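Local coordinates for cell division cycle protein 123 (PDB 4ZGP) that acts as an ATP-dependent chaperone that binds the gamma subunit of translation initiation factor eIF2 and lets it assemble with the alpha and beta subunits, at residues A[35-40]-A[256-261]. Numbering follows the deposited sequence.
Sequences SSWYSL and LIDINP. With ADP (adenosine-5'-diphosphate), chain C.
The CA atoms of Trp37 and Ile259 come nearest each other where helix segment 35-40 crosses strand segment 256-261, the segment axes 9.2 Å apart at closest and running at 135°. From the helix only Trp37 reaches across. Its CG sits between the backbone N and the carbonyl carbon (chi1 60°), which lays the indole against the strand. Ile259 CB stands over the face of the five-membered ring, 4.2 Å from its centroid, a CH-pi contact, while Ile259 CD1 runs back to Trp37 CB. On the six-membered ring, Trp37 CZ3 meets Leu256 CD2 at 3.7 Å. The Asp258 side chain runs across the indole at about a right angle, its carboxylate plane turned 43° from the ring and OD1 3.4 Å from Trp37 CZ2; Trp37 NE1 donates to a water 3.0 Å from Asp258 OD1. That OD1 salt-bridges Lys115, while OD2 turns to the nucleotide, 2.6 Å from O1B of ADP. Trp37 thus backs a carboxylate that binds ATP and probably magnesium. A leucine here has no ring face for Ile259 and no N-H for the water, and would probably open a gap against Leu256. Ile257 and Asp258 form a classic beta bulge opposite Asp246 on strand 243-250, this edge strand's neighbour in the ATP-grasp sheet; Phe34, on the same helix, meets the indole edge-to-face, and loop residue Thr45 touches it, its OG1 hydrogen-bonded to Leu256 O.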
loop_
_atom_site.group_PDB
_atom_site.type_symbol
_atom_site.label_atom_id
_atom_site.label_comp_id
_atom_site.label_asym_id
_atom_site.label_seq_id
_atom_site.Cartn_x
_atom_site.Cartn_y
_atom_site.Cartn_z
ATOM N N SER A 35 -10.094 -0.748 1.484
ATOM C CA SER A 35 -11.472 -0.285 1.602
ATOM C C SER A 35 -11.703 0.478 2.912
ATOM O O SER A 35 -12.523 1.378 2.964
ATOM C CB SER A 35 -12.453 -1.452 1.511
ATOM O OG SER A 35 -12.181 -2.448 2.477
ATOM N N SER A 36 -10.967 0.134 3.963
ATOM C CA SER A 36 -11.188 0.807 5.235
ATOM C C SER A 36 -10.652 2.235 5.229
ATOM O O SER A 36 -11.241 3.113 5.833
ATOM C CB SER A 36 -10.563 0.012 6.395
ATOM O OG SER A 36 -11.174 -1.261 6.518
ATOM N N TRP A 37 -9.542 2.500 4.562
ATOM C CA TRP A 37 -9.030 3.856 4.667
ATOM C C TRP A 37 -9.305 4.695 3.433
ATOM O O TRP A 37 -9.296 5.930 3.505
ATOM C CB TRP A 37 -7.532 3.844 5.011
ATOM C CG TRP A 37 -6.610 3.164 4.036
ATOM C CD1 TRP A 37 -6.108 1.897 4.128
ATOM C CD2 TRP A 37 -6.060 3.724 2.841
ATOM N NE1 TRP A 37 -5.295 1.631 3.064
ATOM C CE2 TRP A 37 -5.242 2.732 2.254
ATOM C CE3 TRP A 37 -6.198 4.956 2.195
ATOM C CZ2 TRP A 37 -4.564 2.931 1.053
ATOM C CZ3 TRP A 37 -5.510 5.157 1.001
ATOM C CH2 TRP A 37 -4.709 4.144 0.444
ATOM N N TYR A 38 -9.581 4.044 2.308
ATOM C CA TYR A 38 -9.853 4.793 1.074
ATOM C C TYR A 38 -11.089 5.658 1.286
ATOM O O TYR A 38 -11.124 6.809 0.878
ATOM C CB TYR A 38 -10.055 3.867 -0.131
ATOM C CG TYR A 38 -10.348 4.637 -1.401
ATOM C CD1 TYR A 38 -9.343 5.339 -2.052
ATOM C CD2 TYR A 38 -11.633 4.688 -1.934
ATOM C CE1 TYR A 38 -9.610 6.058 -3.213
ATOM C CE2 TYR A 38 -11.903 5.412 -3.088
ATOM C CZ TYR A 38 -10.884 6.097 -3.719
ATOM O OH TYR A 38 -11.121 6.822 -4.875
ATOM N N SER A 39 -12.076 5.060 1.951
ATOM C CA SER A 39 -13.300 5.709 2.406
ATOM C C SER A 39 -13.024 6.960 3.233
ATOM O O SER A 39 -13.548 8.033 2.947
ATOM C CB SER A 39 -14.108 4.714 3.238
ATOM O OG SER A 39 -13.206 3.939 4.027
ATOM N N LEU A 40 -12.182 6.811 4.252
ATOM C CA LEU A 40 -11.747 7.947 5.064
ATOM C C LEU A 40 -11.089 9.078 4.299
ATOM O O LEU A 40 -11.324 10.244 4.595
ATOM C CB LEU A 40 -10.748 7.480 6.129
ATOM C CG LEU A 40 -11.250 6.500 7.174
ATOM C CD1 LEU A 40 -10.116 6.163 8.164
ATOM C CD2 LEU A 40 -12.469 7.111 7.901
ATOM N N LEU A 256 -1.746 10.765 -0.382
ATOM C CA LEU A 256 -1.662 9.524 0.391
ATOM C C LEU A 256 -1.664 8.314 -0.535
ATOM O O LEU A 256 -2.551 8.177 -1.360
ATOM C CB LEU A 256 -2.837 9.447 1.377
ATOM C CG LEU A 256 -2.937 8.164 2.199
ATOM C CD1 LEU A 256 -1.792 8.097 3.227
ATOM C CD2 LEU A 256 -4.286 8.111 2.924
ATOM N N ILE A 257 -0.691 7.418 -0.404
ATOM C CA ILE A 257 -0.626 6.262 -1.296
ATOM C C ILE A 257 -1.030 4.966 -0.600
ATOM O O ILE A 257 -1.706 4.120 -1.182
ATOM C CB ILE A 257 0.797 6.113 -1.902
ATOM C CG1 ILE A 257 1.150 7.370 -2.706
ATOM C CG2 ILE A 257 0.915 4.855 -2.755
ATOM C CD1 ILE A 257 0.208 7.622 -3.900
ATOM N N ASP A 258 -0.647 4.808 0.668
ATOM C CA ASP A 258 -0.989 3.572 1.361
ATOM C C ASP A 258 -0.863 3.796 2.859
ATOM O O ASP A 258 -0.218 4.746 3.290
ATOM C CB ASP A 258 -0.074 2.421 0.916
ATOM C CG ASP A 258 -0.674 1.033 1.190
ATOM O OD1 ASP A 258 -1.864 0.907 1.540
ATOM O OD2 ASP A 258 0.058 0.047 1.030
ATOM N N ILE A 259 -1.507 2.927 3.622
ATOM C CA ILE A 259 -1.374 2.925 5.078
ATOM C C ILE A 259 -1.108 1.474 5.479
ATOM O O ILE A 259 -1.792 0.557 5.029
ATOM C CB ILE A 259 -2.636 3.501 5.803
ATOM C CG1 ILE A 259 -2.884 4.970 5.409
ATOM C CG2 ILE A 259 -2.451 3.418 7.344
ATOM C CD1 ILE A 259 -4.052 5.643 6.124
ATOM N N ASN A 260 -0.098 1.259 6.317
ATOM C CA ASN A 260 0.298 -0.075 6.735
ATOM C C ASN A 260 0.486 -0.159 8.252
ATOM O O ASN A 260 0.647 0.868 8.887
ATOM C CB ASN A 260 1.598 -0.464 6.053
ATOM C CG ASN A 260 1.403 -0.756 4.591
ATOM O OD1 ASN A 260 0.735 -1.716 4.239
ATOM N ND2 ASN A 260 1.984 0.067 3.738
ATOM N N PRO A 261 0.468 -1.376 8.823
ATOM C CA PRO A 261 0.628 -1.445 10.293
ATOM C C PRO A 261 2.004 -1.014 10.793
ATOM O O PRO A 261 2.997 -1.112 10.084
ATOM C CB PRO A 261 0.395 -2.932 10.592
ATOM C CG PRO A 261 -0.468 -3.412 9.468
ATOM C CD PRO A 261 0.094 -2.691 8.265
HETATM P PB ADP C . 2.960 -0.908 -0.867
HETATM O O1B ADP C . 2.539 0.044 0.243
HETATM O O2B ADP C . 2.440 -2.323 -0.694
HETATM O O3B ADP C . 4.426 -0.734 -1.206
HETATM P PA ADP C . 1.860 1.032 -2.719
HETATM O O1A ADP C . 2.375 1.998 -1.680
HETATM O O2A ADP C . 0.427 1.057 -3.221
HETATM O O3A ADP C . 2.145 -0.475 -2.207
HETATM O "O5'" ADP C . 2.818 1.190 -3.997
HETATM C "C5'" ADP C . 3.851 0.255 -4.309
HETATM C "C4'" ADP C . 4.654 0.919 -5.414
HETATM O "O4'" ADP C . 3.917 0.855 -6.636
HETATM C "C3'" ADP C . 4.857 2.395 -5.111
HETATM O "O3'" ADP C . 6.164 2.637 -4.580
HETATM C "C2'" ADP C . 4.656 3.104 -6.434
HETATM O "O2'" ADP C . 5.910 3.424 -7.042
HETATM C "C1'" ADP C . 3.920 2.115 -7.315
HETATM N N9 ADP C . 2.522 2.594 -7.450
HETATM C C8 ADP C . 1.561 2.469 -6.509
HETATM N N7 ADP C . 0.389 3.012 -6.939
HETATM C C5 ADP C . 0.597 3.498 -8.184
HETATM C C6 ADP C . -0.226 4.185 -9.207
HETATM N N6 ADP C . -1.531 4.457 -8.947
HETATM N N1 ADP C . 0.367 4.524 -10.383
HETATM C C2 ADP C . 1.665 4.231 -10.616
HETATM N N3 ADP C . 2.472 3.606 -9.733
HETATM C C4 ADP C . 2.003 3.218 -8.517
HETATM O O HOH W 1 -4.160 -0.946 1.534
#